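Local coordinates for Lin0012 protein (Listeria innocua, PDB 3K17) that probably phosphorylates phosphomevalonate with ATP, as a GHMP-family kinase in the mevalonate route to isopentenyl diphosphate, at residues Thr207-Val212 / His263-Glu268; Met255-Gln260 / Glu267-Ser272; Gly170-Tyr175 / Pro213-Gly218; Ser273-Arg278 / Ser303-Gly308; Ala324-Lys327 / Leu331-Lys334. All coordinates share one frame; numbering follows the deposited sequence.

Contact 1 (Thr207-Val212 / His263-Glu268)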
# COMPACT_ATOMS: atom_id res chain seq x y z
N THR A 207 39.04 25.65 19.23
CA THR A 207 40.21 24.86 18.91
C THR A 207 41.05 24.75 20.18
O THR A 207 41.29 25.75 20.85
CB THR A 207 41.04 25.52 17.79
OG1 THR A 207 40.32 25.44 16.55
CG2 THR A 207 42.39 24.84 17.64
N LEU A 208 41.48 23.53 20.50
CA LEU A 208 42.28 23.28 21.69
C LEU A 208 43.69 22.79 21.37
O LEU A 208 43.99 22.41 20.23
CB LEU A 208 41.61 22.23 22.58
CG LEU A 208 40.24 22.56 23.17
CD1 LEU A 208 39.68 21.31 23.85
CD2 LEU A 208 40.38 23.70 24.17
N GLU A 209 44.55 22.81 22.38
CA GLU A 209 45.92 22.36 22.24
C GLU A 209 45.98 20.89 22.62
O GLU A 209 45.39 20.48 23.63
CB GLU A 209 46.85 23.16 23.16
CG GLU A 209 46.98 24.64 22.81
CD GLU A 209 48.26 24.95 22.05
OE1 GLU A 209 49.36 24.74 22.63
OE2 GLU A 209 48.17 25.41 20.89
N GLU A 210 46.67 20.10 21.81
CA GLU A 210 46.81 18.68 22.06
C GLU A 210 47.54 18.44 23.39
O GLU A 210 48.58 19.05 23.65
CB GLU A 210 47.61 18.04 20.93
CG GLU A 210 47.67 16.53 20.96
CD GLU A 210 48.48 15.96 19.82
OE1 GLU A 210 48.45 16.55 18.72
OE2 GLU A 210 49.14 14.92 20.00
N PRO A 211 46.99 17.57 24.25
CA PRO A 211 47.65 17.31 25.53
C PRO A 211 48.99 16.61 25.30
O PRO A 211 49.18 15.93 24.29
CB PRO A 211 46.65 16.40 26.25
CG PRO A 211 45.34 16.82 25.67
CD PRO A 211 45.66 16.95 24.21
N VAL A 212 49.90 16.80 26.25
CA VAL A 212 51.22 16.18 26.15
C VAL A 212 51.15 14.67 26.40
O VAL A 212 51.84 13.91 25.74
CB VAL A 212 52.24 16.83 27.14
CG1 VAL A 212 53.58 16.08 27.09
CG2 VAL A 212 52.46 18.30 26.77
N HIS A 263 43.54 24.07 28.73
CA HIS A 263 44.05 25.44 28.70
C HIS A 263 45.37 25.58 29.46
O HIS A 263 46.30 26.22 28.98
CB HIS A 263 43.02 26.40 29.30
CG HIS A 263 41.85 26.68 28.40
ND1 HIS A 263 40.69 27.25 28.86
CD2 HIS A 263 41.69 26.50 27.07
CE1 HIS A 263 39.85 27.41 27.85
NE2 HIS A 263 40.44 26.97 26.75
N THR A 264 45.45 24.95 30.63
CA THR A 264 46.65 25.06 31.45
C THR A 264 47.62 23.89 31.34
O THR A 264 48.65 23.87 32.02
CB THR A 264 46.28 25.26 32.93
OG1 THR A 264 45.57 24.12 33.42
CG2 THR A 264 45.40 26.49 33.07
N LYS A 265 47.31 22.92 30.48
CA LYS A 265 48.17 21.76 30.31
C LYS A 265 48.40 21.06 31.64
O LYS A 265 49.50 20.63 31.94
CB LYS A 265 49.52 22.18 29.71
CG LYS A 265 49.40 22.97 28.42
CD LYS A 265 50.76 23.27 27.82
CE LYS A 265 50.64 24.19 26.61
NZ LYS A 265 49.76 23.63 25.54
N ASP A 266 47.34 20.97 32.43
CA ASP A 266 47.41 20.33 33.74
C ASP A 266 47.18 18.83 33.57
O ASP A 266 46.04 18.35 33.65
CB ASP A 266 46.34 20.92 34.66
CG ASP A 266 46.49 20.46 36.10
OD1 ASP A 266 46.80 19.27 36.32
OD2 ASP A 266 46.26 21.29 37.01
N GLU A 267 48.26 18.09 33.34
CA GLU A 267 48.17 16.66 33.14
C GLU A 267 47.44 15.90 34.24
O GLU A 267 46.59 15.05 33.96
CB GLU A 267 49.58 16.09 32.94
CG GLU A 267 50.20 16.53 31.61
CD GLU A 267 51.63 16.06 31.43
OE1 GLU A 267 51.95 14.93 31.86
OE2 GLU A 267 52.44 16.81 30.84
N GLU A 268 47.73 16.21 35.50
CA GLU A 268 47.06 15.52 36.60
C GLU A 268 45.57 15.80 36.59
O GLU A 268 44.76 14.91 36.90
CB GLU A 268 47.65 15.94 37.96
CG GLU A 268 49.06 15.41 38.23
CD GLU A 268 49.16 13.89 38.16
OE1 GLU A 268 48.23 13.21 38.66
OE2 GLU A 268 50.16 13.39 37.61
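His-263 meets Leu-208 near the end of helix 241-264. Its imidazole NE2 lies 4.2 Å from Leu-208 CD2, and the methyl group approaches the ring obliquely. This is a loose van der Waals contact. The polar partner of NE2 is Glu-206, two residues upstream on the same strand as Leu-208. The imidazole is therefore held at its tip by a hydrogen bond to the strand that carries the leucine. Leu-208 itself is buried, and its side chain also packs on Phe-262 and on Trp-172 of the neighbouring strand.

Lys-265 makes the polar link. Its NZ gives a hydrogen bond to Glu-209 OE1 at 3.1 Å, which is also a salt bridge. The nitrogen sits at the anti lone pair of OE1, away from the other carboxylate oxygen, and the pair is single rather than forked. The lysine chain runs extended as far as CE and turns only at the last torsion (chi4 -58°), which brings NZ beside the glutamate. NZ also lies 3.8 Å from Glu-209 CB. Lys-265 has positive phi and ends helix 241-264 in a Schellman motif. The short turn that follows leads into helix 267-288.

Asp-266 is the N-cap of that next helix, and its OD1 accepts from the backbone N of Leu-269. In the first turn, Glu-267 stretches out from CG with an extended chain. Its OE2 comes to 3.7 Å from Val-212 CB and 4.0 Å from Val-212 CG1, a plain contact of a carboxylate oxygen with an aliphatic branch at the surface.

Contact 2 (Met255-Gln260 / Glu267-Ser272)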
# COMPACT_ATOMS: atom_id res chain seq x y z
N MSE A 255 33.44 18.86 32.77
CA MSE A 255 33.82 19.51 31.51
C MSE A 255 34.59 20.79 31.78
O MSE A 255 35.59 21.08 31.13
CB MSE A 255 32.59 19.83 30.67
CG MSE A 255 31.93 18.61 30.05
SE MSE A 255 33.20 17.53 29.06
CE MSE A 255 33.28 16.04 30.29
N LYS A 256 34.11 21.56 32.75
CA LYS A 256 34.77 22.81 33.13
C LYS A 256 36.21 22.50 33.53
O LYS A 256 37.14 23.19 33.10
CB LYS A 256 34.01 23.46 34.29
CG LYS A 256 34.48 24.86 34.65
CD LYS A 256 33.53 25.52 35.64
CE LYS A 256 32.13 25.68 35.05
NZ LYS A 256 32.12 26.51 33.81
N GLN A 257 36.38 21.45 34.33
CA GLN A 257 37.70 21.03 34.80
C GLN A 257 38.61 20.60 33.66
O GLN A 257 39.74 21.08 33.53
CB GLN A 257 37.56 19.85 35.77
CG GLN A 257 37.06 20.21 37.15
CD GLN A 257 36.69 18.98 37.96
OE1 GLN A 257 37.43 17.99 37.98
NE2 GLN A 257 35.56 19.04 38.65
N ILE A 258 38.12 19.70 32.82
CA ILE A 258 38.92 19.21 31.71
C ILE A 258 39.30 20.34 30.76
O ILE A 258 40.41 20.36 30.23
CB ILE A 258 38.17 18.06 30.96
CG1 ILE A 258 39.15 17.30 30.07
CG2 ILE A 258 37.02 18.62 30.13
CD1 ILE A 258 38.63 15.95 29.59
N ILE A 259 38.41 21.30 30.55
CA ILE A 259 38.74 22.43 29.68
C ILE A 259 39.88 23.22 30.32
O ILE A 259 40.79 23.69 29.64
CB ILE A 259 37.52 23.36 29.44
CG1 ILE A 259 36.52 22.67 28.49
CG2 ILE A 259 37.97 24.69 28.83
CD1 ILE A 259 35.29 23.48 28.19
N GLN A 260 39.83 23.35 31.64
CA GLN A 260 40.87 24.05 32.39
C GLN A 260 42.17 23.27 32.17
O GLN A 260 43.21 23.86 31.85
CB GLN A 260 40.53 24.05 33.88
CG GLN A 260 41.56 24.74 34.78
CD GLN A 260 41.21 24.59 36.24
OE1 GLN A 260 40.07 24.82 36.64
NE2 GLN A 260 42.19 24.22 37.06
N GLU A 267 48.26 18.09 33.34
CA GLU A 267 48.17 16.66 33.14
C GLU A 267 47.44 15.90 34.24
O GLU A 267 46.59 15.05 33.96
CB GLU A 267 49.58 16.09 32.94
CG GLU A 267 50.20 16.53 31.61
CD GLU A 267 51.63 16.06 31.43
OE1 GLU A 267 51.95 14.93 31.86
OE2 GLU A 267 52.44 16.81 30.84
N GLU A 268 47.73 16.21 35.50
CA GLU A 268 47.06 15.52 36.60
C GLU A 268 45.57 15.80 36.59
O GLU A 268 44.76 14.91 36.90
CB GLU A 268 47.65 15.94 37.96
CG GLU A 268 49.06 15.41 38.23
CD GLU A 268 49.16 13.89 38.16
OE1 GLU A 268 48.23 13.21 38.66
OE2 GLU A 268 50.16 13.39 37.61
N LEU A 269 45.19 17.02 36.25
CA LEU A 269 43.78 17.40 36.21
C LEU A 269 43.07 16.71 35.03
O LEU A 269 41.86 16.51 35.06
CB LEU A 269 43.65 18.92 36.09
CG LEU A 269 42.22 19.47 36.08
CD1 LEU A 269 41.49 19.05 37.36
CD2 LEU A 269 42.25 20.99 35.94
N LEU A 270 43.84 16.35 34.00
CA LEU A 270 43.26 15.66 32.85
C LEU A 270 42.93 14.23 33.27
O LEU A 270 41.81 13.75 33.04
CB LEU A 270 44.24 15.65 31.67
CG LEU A 270 43.80 14.89 30.41
CD1 LEU A 270 42.48 15.43 29.88
CD2 LEU A 270 44.88 15.01 29.36
N TYR A 271 43.88 13.55 33.90
CA TYR A 271 43.68 12.17 34.35
C TYR A 271 42.48 12.02 35.28
O TYR A 271 41.62 11.16 35.07
CB TYR A 271 44.93 11.63 35.06
CG TYR A 271 46.19 11.64 34.22
CD1 TYR A 271 46.19 11.12 32.92
CD2 TYR A 271 47.37 12.17 34.72
CE1 TYR A 271 47.36 11.14 32.14
CE2 TYR A 271 48.54 12.19 33.96
CZ TYR A 271 48.53 11.68 32.67
OH TYR A 271 49.67 11.71 31.92
N SER A 272 42.43 12.84 36.32
CA SER A 272 41.33 12.77 37.27
C SER A 272 39.99 13.09 36.62
O SER A 272 38.98 12.50 36.97
CB SER A 272 41.59 13.70 38.46
OG SER A 272 41.93 15.01 38.02
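Leu-269 and Gln-260 meet across a helical hairpin, in which helices 241-264 and 267-288 run back side by side after a short turn. The local axes approach to 8.7 Å, and their directions are 149° apart, roughly antiparallel. The backbones come nearest at Ile-258 and Leu-270.

The side chain of Leu-269 leaves its backbone toward the other helix. Its CD2 methyl does most of the touching. It lies 3.4 Å from Gln-260 NE2 and 3.5 Å from the backbone O of Gln-257, with Leu-269 CG a little further from the same oxygen. Gln-260 is fully extended, CG anti to the backbone N (chi1 179°), and its chain passes the leucine at about a right angle. CB, CG and CD of Gln-260 all come within 4.1 Å of that methyl, which rests along the glutamine stem.

Deeper in the hairpin the contact becomes wholly apolar. Leu-270 CD1 fits against Ile-258, 3.8 Å from its CG1 and 3.9 Å from its CD1. Both residues are buried. Beyond them, Leu-270 packs on Phe-325 of strand 321-326 and Ile-258 on Ala-18 of strand 7-18, placing this seam of the hairpin against the sheets.

Two residues on, Ser-272 bonds back to its own helix. Its OG donates to Glu-268 O at 3.0 Å, and that carbonyl also accepts from Ser-272 N.

Contact 3 (Gly170-Tyr175 / Pro213-Gly218)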
# COMPACT_ATOMS: atom_id res chain seq x y z
N GLY A 170 38.93 19.45 12.46
CA GLY A 170 40.18 18.74 12.66
C GLY A 170 40.75 19.05 14.04
O GLY A 170 40.10 19.72 14.85
N GLY A 171 41.95 18.56 14.32
CA GLY A 171 42.58 18.80 15.60
C GLY A 171 41.73 18.43 16.81
O GLY A 171 40.89 17.53 16.75
N TRP A 172 41.96 19.15 17.91
CA TRP A 172 41.24 18.94 19.16
C TRP A 172 40.31 20.12 19.37
O TRP A 172 40.70 21.27 19.18
CB TRP A 172 42.23 18.87 20.34
CG TRP A 172 43.11 17.65 20.34
CD1 TRP A 172 44.13 17.37 19.48
CD2 TRP A 172 43.02 16.53 21.23
NE1 TRP A 172 44.67 16.14 19.76
CE2 TRP A 172 44.00 15.60 20.83
CE3 TRP A 172 42.19 16.22 22.32
CZ2 TRP A 172 44.18 14.37 21.49
CZ3 TRP A 172 42.37 15.00 22.97
CH2 TRP A 172 43.36 14.09 22.55
N ILE A 173 39.07 19.84 19.79
CA ILE A 173 38.12 20.92 20.02
C ILE A 173 37.22 20.73 21.24
O ILE A 173 37.01 19.62 21.73
CB ILE A 173 37.15 21.11 18.83
CG1 ILE A 173 36.31 19.84 18.63
CG2 ILE A 173 37.92 21.45 17.56
CD1 ILE A 173 35.10 20.01 17.70
N ALA A 174 36.70 21.86 21.71
CA ALA A 174 35.74 21.89 22.79
C ALA A 174 34.50 22.29 21.99
O ALA A 174 34.44 23.38 21.42
CB ALA A 174 36.10 22.97 23.80
N TYR A 175 33.53 21.39 21.93
CA TYR A 175 32.30 21.66 21.17
C TYR A 175 31.12 21.93 22.09
O TYR A 175 30.82 21.13 22.98
CB TYR A 175 31.96 20.47 20.28
CG TYR A 175 30.64 20.62 19.56
CD1 TYR A 175 30.51 21.50 18.49
CD2 TYR A 175 29.50 19.92 19.99
CE1 TYR A 175 29.28 21.68 17.85
CE2 TYR A 175 28.27 20.10 19.35
CZ TYR A 175 28.17 20.98 18.29
OH TYR A 175 26.95 21.17 17.65
N PRO A 213 50.33 14.24 27.37
CA PRO A 213 50.22 12.80 27.65
C PRO A 213 49.87 12.03 26.38
O PRO A 213 49.00 12.45 25.62
CB PRO A 213 49.10 12.73 28.68
CG PRO A 213 49.22 14.04 29.40
CD PRO A 213 49.45 15.01 28.27
N THR A 214 50.54 10.91 26.14
CA THR A 214 50.28 10.10 24.95
C THR A 214 48.82 9.64 24.90
O THR A 214 48.28 9.13 25.88
CB THR A 214 51.18 8.83 24.91
OG1 THR A 214 52.55 9.22 24.90
CG2 THR A 214 50.90 8.01 23.64
N PHE A 215 48.19 9.81 23.74
CA PHE A 215 46.79 9.41 23.54
C PHE A 215 46.75 8.05 22.83
O PHE A 215 47.33 7.88 21.76
CB PHE A 215 46.07 10.45 22.69
CG PHE A 215 44.58 10.25 22.60
CD1 PHE A 215 43.78 10.41 23.73
CD2 PHE A 215 43.97 9.98 21.38
CE1 PHE A 215 42.40 10.30 23.64
CE2 PHE A 215 42.59 9.87 21.28
CZ PHE A 215 41.80 10.03 22.40
N SER A 216 46.07 7.08 23.43
CA SER A 216 45.97 5.75 22.84
C SER A 216 44.54 5.41 22.43
O SER A 216 43.59 5.71 23.16
CB SER A 216 46.50 4.70 23.82
OG SER A 216 47.89 4.86 24.04
N VAL A 217 44.39 4.78 21.26
CA VAL A 217 43.07 4.40 20.75
C VAL A 217 42.98 2.88 20.62
O VAL A 217 43.84 2.25 20.00
CB VAL A 217 42.79 5.04 19.37
CG1 VAL A 217 41.39 4.66 18.88
CG2 VAL A 217 42.93 6.56 19.47
N GLY A 218 41.94 2.29 21.20
CA GLY A 218 41.77 0.85 21.12
C GLY A 218 40.37 0.44 20.69
O GLY A 218 39.39 0.79 21.34
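Trp-172 and Phe-215 reach each other through different first torsions. Trp-172 has CG anti to the carbonyl carbon (chi1 -68°), while Phe-215 has CG anti to the backbone N (chi1 -171°). Both side chains leave their strands toward the other segment. The CA atoms of Trp-172 and Phe-215 are 11.9 Å apart, so only the ring ends meet.

The rings form a T-shaped pair. The six-membered ring of Trp-172 presents its edge to the face of Phe-215, with centroids 5.2 Å apart and planes at 75°. The leading atom is Trp-172 CH2, at the far end of the indole. It stands 3.9 Å above the phenyl plane, over the middle of the ring. Among the phenyl atoms, CD1 of Phe-215 is nearest to it, also at 3.9 Å, and CG and CE1 follow closely. CH2 thus points its C-H into the pi cloud of the phenyl ring.

The two aromatics belong to different sheets. Trp-172 is on strand 172-176 of the large mixed sheet. Phe-215 is on strand 214-219 of the four-stranded antiparallel sheet, whose strand order matches the ferredoxin-like C-terminal half of GHMP kinases. The edge-to-face pair therefore joins the two sheets in the buried interior. Phe-349 adds a second edge-to-face partner for Phe-215, and the ring of Phe-325 also meets it.

At the other end of the indole, the buried NE1 of Trp-172 is satisfied by a hydrogen bond with Thr-351 OG1. Thr-33, on strand 29-35, touches both Trp-172 and Phe-215.

Contact 4 (Ser273-Arg278 / Ser303-Gly308); sequences SIKENR and SAENMG
Glu-305 OE2 takes a short hydrogen bond from Arg-278 NH1, 2.6 Å long with an N-H...O angle of 153°. It is also a salt bridge. The oxygen lies in the plane of the guanidinium, at its edge. The nitrogen, in contrast, meets OE2 from well above the carboxylate plane, and the two flat groups are turned 76° against each other. Glu-305 OE1 stays 3.8 Å from Arg-278 NH1 and forms a salt bridge with Arg-279 instead.

Arg-278 gets there by full extension. CG is anti to the backbone N (chi1 175°), and the chain runs straight on to NE. Its buried guanidinium has further acidic partners, with NH2 on Asp-302 and NE on Glu-293. Three carboxylates hold the group in place and probably offset its charge.

The contact joins helix 267-288 to the end of helix 295-306, both in the C-terminal part of the GHMP kinase fold. The second helix closes in a Schellman motif at Gly-308, which has positive phi.

Lys-275 adds a water bridge. Its NZ donates to a water at 2.9 Å, and the water donates to the backbone O of Glu-305 at 2.6 Å. Lys-275 NZ also touches the glutamate stem, 3.9 Å from Glu-305 CG. It is not bonded to the carboxylate, though its charge at 4.7 Å from OE1 would be expected to add to the attraction.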
# COMPACT_ATOMS: atom_id res chain seq x y z
N SER A 273 39.98 14.02 35.67
CA SER A 273 38.74 14.38 34.99
C SER A 273 38.21 13.21 34.16
O SER A 273 37.01 12.94 34.14
CB SER A 273 38.96 15.59 34.07
OG SER A 273 39.37 16.72 34.81
N ILE A 274 39.12 12.53 33.47
CA ILE A 274 38.73 11.38 32.66
C ILE A 274 38.16 10.28 33.56
O ILE A 274 37.13 9.67 33.25
CB ILE A 274 39.94 10.85 31.86
CG1 ILE A 274 40.36 11.89 30.81
CG2 ILE A 274 39.59 9.54 31.19
CD1 ILE A 274 39.28 12.21 29.78
N LYS A 275 38.83 10.03 34.69
CA LYS A 275 38.37 9.00 35.62
C LYS A 275 36.96 9.33 36.09
O LYS A 275 36.09 8.45 36.15
CB LYS A 275 39.29 8.91 36.84
CG LYS A 275 40.74 8.57 36.53
CD LYS A 275 41.49 8.32 37.84
CE LYS A 275 42.99 8.50 37.67
NZ LYS A 275 43.53 7.60 36.62
N GLU A 276 36.73 10.60 36.42
CA GLU A 276 35.41 11.03 36.87
C GLU A 276 34.38 10.91 35.76
O GLU A 276 33.25 10.45 36.00
CB GLU A 276 35.46 12.47 37.38
CG GLU A 276 36.37 12.70 38.57
CD GLU A 276 36.21 14.09 39.15
OE1 GLU A 276 35.10 14.39 39.63
OE2 GLU A 276 37.18 14.88 39.14
N ASN A 277 34.74 11.32 34.55
CA ASN A 277 33.80 11.22 33.43
C ASN A 277 33.44 9.75 33.26
O ASN A 277 32.27 9.40 33.11
CB ASN A 277 34.43 11.75 32.13
CG ASN A 277 33.38 12.14 31.10
OD1 ASN A 277 32.23 11.70 31.16
ND2 ASN A 277 33.77 12.96 30.13
N ARG A 278 34.45 8.89 33.30
CA ARG A 278 34.22 7.46 33.16
C ARG A 278 33.21 6.99 34.20
O ARG A 278 32.31 6.23 33.89
CB ARG A 278 35.52 6.67 33.36
CG ARG A 278 35.31 5.16 33.34
CD ARG A 278 36.55 4.38 33.75
NE ARG A 278 36.28 2.94 33.71
CZ ARG A 278 37.06 2.00 34.23
NH1 ARG A 278 38.19 2.33 34.84
NH2 ARG A 278 36.71 0.72 34.15
N SER A 303 43.00 -1.00 32.71
CA SER A 303 44.42 -1.13 32.41
C SER A 303 45.05 0.24 32.20
O SER A 303 46.21 0.46 32.56
CB SER A 303 44.61 -2.02 31.17
OG SER A 303 43.74 -1.62 30.12
N ALA A 304 44.29 1.17 31.63
CA ALA A 304 44.80 2.52 31.41
C ALA A 304 45.05 3.17 32.77
O ALA A 304 46.05 3.87 32.96
CB ALA A 304 43.78 3.34 30.62
N GLU A 305 44.15 2.93 33.71
CA GLU A 305 44.28 3.49 35.04
C GLU A 305 45.39 2.81 35.85
O GLU A 305 46.18 3.48 36.51
CB GLU A 305 42.94 3.39 35.77
CG GLU A 305 41.90 4.38 35.24
CD GLU A 305 40.58 4.30 35.99
OE1 GLU A 305 40.61 4.01 37.20
OE2 GLU A 305 39.52 4.53 35.37
N ASN A 306 45.46 1.48 35.79
CA ASN A 306 46.48 0.75 36.52
C ASN A 306 47.88 1.13 36.04
O ASN A 306 48.85 1.03 36.79
CB ASN A 306 46.29 -0.76 36.36
CG ASN A 306 44.97 -1.24 36.90
OD1 ASN A 306 44.48 -0.73 37.91
ND2 ASN A 306 44.39 -2.23 36.24
N MSE A 307 47.97 1.57 34.79
CA MSE A 307 49.25 1.94 34.20
C MSE A 307 49.66 3.35 34.61
O MSE A 307 50.73 3.83 34.22
CB MSE A 307 49.16 1.85 32.68
CG MSE A 307 50.47 1.50 31.99
SE MSE A 307 51.09 -0.27 32.48
CE MSE A 307 49.93 -1.32 31.35
N GLY A 308 48.82 4.02 35.39
CA GLY A 308 49.14 5.36 35.84
C GLY A 308 48.34 6.48 35.19
O GLY A 308 48.31 7.59 35.71
O HOH W 1 45.77 5.91 37.28

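Contact 5 (Ala324-Lys327 / Leu331-Lys334); sequences AFSK and LAEK
Ser-326 and Ala-332 meet inside a strand-turn-helix unit. Strand 321-326 ends here, and after a tight connection the chain enters helix 329-341, which packs back on one side of the four-stranded antiparallel sheet. This sheet with its helices is the ferredoxin-like C-terminal half of a GHMP kinase.

The buried part of the contact is close packing of small side chains against backbone. Ser-326 points toward the helix. Its OG lies 3.8 Å from Ala-332 CA, and its CB is 3.9 Å from both CA and N of the same alanine. Chi1 of -68° turns OG to the side of the serine's own backbone N, from where it faces the helix. The two CB atoms, of Ser-326 and Ala-332, are 4.0 Å apart. Such small residues let the strand and the helix come close, and their CA atoms approach to 5.4 Å. The methyl of Ala-332 is shared with the neighbouring strand 214-219, where it touches Thr-214 and Ser-216. Ser-326 also packs on Leu-335, one turn further along the helix.

The outer part is aliphatic. Leu-331 points toward the strand end and turns its CD1 branch to Lys-327. The lysine chain bends at chi2 (76°) and again at chi4, and its amino end leads away from the helix. Its distal part rests on Tyr-271 of helix 267-288.

The selenomethionine Met-307 also packs on Leu-331. The tightest meeting across the contact is that of Lys-327 CB with Leu-331 CD1, at 3.5 Å, closer than a usual carbon-carbon contact.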
# COMPACT_ATOMS: atom_id res chain seq x y z
N ALA A 324 42.61 6.36 25.87
CA ALA A 324 43.38 6.55 27.09
C ALA A 324 44.52 7.56 26.97
O ALA A 324 45.01 7.84 25.87
CB ALA A 324 43.95 5.20 27.54
N PHE A 325 44.91 8.09 28.12
CA PHE A 325 46.02 9.04 28.24
C PHE A 325 47.04 8.36 29.16
O PHE A 325 46.66 7.84 30.21
CB PHE A 325 45.56 10.34 28.89
CG PHE A 325 44.78 11.24 27.98
CD1 PHE A 325 45.41 11.96 26.97
CD2 PHE A 325 43.40 11.37 28.13
CE1 PHE A 325 44.69 12.80 26.12
CE2 PHE A 325 42.67 12.22 27.29
CZ PHE A 325 43.31 12.93 26.29
N SER A 326 48.31 8.35 28.76
CA SER A 326 49.37 7.72 29.57
C SER A 326 50.52 8.68 29.87
O SER A 326 50.84 9.57 29.08
CB SER A 326 49.92 6.48 28.86
OG SER A 326 48.95 5.44 28.81
N LYS A 327 51.17 8.48 31.02
CA LYS A 327 52.28 9.32 31.45
C LYS A 327 53.45 9.41 30.48
O LYS A 327 54.04 10.47 30.31
CB LYS A 327 52.82 8.85 32.80
CG LYS A 327 52.17 9.50 34.00
CD LYS A 327 50.80 8.95 34.29
CE LYS A 327 50.25 9.57 35.57
NZ LYS A 327 51.19 9.35 36.70
N LEU A 331 54.90 3.80 28.85
CA LEU A 331 53.74 3.32 29.59
C LEU A 331 52.58 3.08 28.63
O LEU A 331 51.74 2.21 28.86
CB LEU A 331 53.35 4.32 30.67
CG LEU A 331 54.34 4.38 31.84
CD1 LEU A 331 54.06 5.60 32.73
CD2 LEU A 331 54.24 3.08 32.64
N ALA A 332 52.55 3.87 27.56
CA ALA A 332 51.50 3.75 26.55
C ALA A 332 51.68 2.42 25.83
O ALA A 332 50.71 1.71 25.57
CB ALA A 332 51.59 4.91 25.56
N GLU A 333 52.93 2.07 25.53
CA GLU A 333 53.24 0.82 24.84
C GLU A 333 52.87 -0.37 25.72
O GLU A 333 52.36 -1.38 25.23
CB GLU A 333 54.72 0.77 24.46
CG GLU A 333 55.14 1.93 23.55
CD GLU A 333 56.62 1.93 23.23
OE1 GLU A 333 57.43 1.74 24.16
OE2 GLU A 333 56.98 2.12 22.04
N LYS A 334 53.15 -0.26 27.02
CA LYS A 334 52.82 -1.32 27.96
C LYS A 334 51.30 -1.47 28.01
O LYS A 334 50.78 -2.59 28.07
CB LYS A 334 53.33 -0.99 29.37
CG LYS A 334 54.62 -1.69 29.77
CD LYS A 334 55.82 -1.18 28.99
CE LYS A 334 57.11 -1.83 29.49
NZ LYS A 334 57.36 -1.53 30.93

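How the contacts relate
The five contacts lie on the same side of the chain's centre and lead into one another. Contacts 1 and 2, with centres 8 Å apart, share Glu-267 and Glu-268. Contacts 1, 2 and 4 are strung along helix 267-288. Contact 3 joins contact 1 through a probable backbone hydrogen bond from Leu-208 N to Trp-172 O (2.7 Å). It joins contact 5 through another, from Ser-216 N to Ala-324 O (2.8 Å), between neighbouring strands. Tyr-271 of contact 2 packs on Phe-325 of contact 5. Contacts 4 and 5, 11 Å apart between centres, meet where Ala-304 CB lies 3.6 Å from Ala-324 CB. Contact 4 touches neither contact 1 nor contact 3.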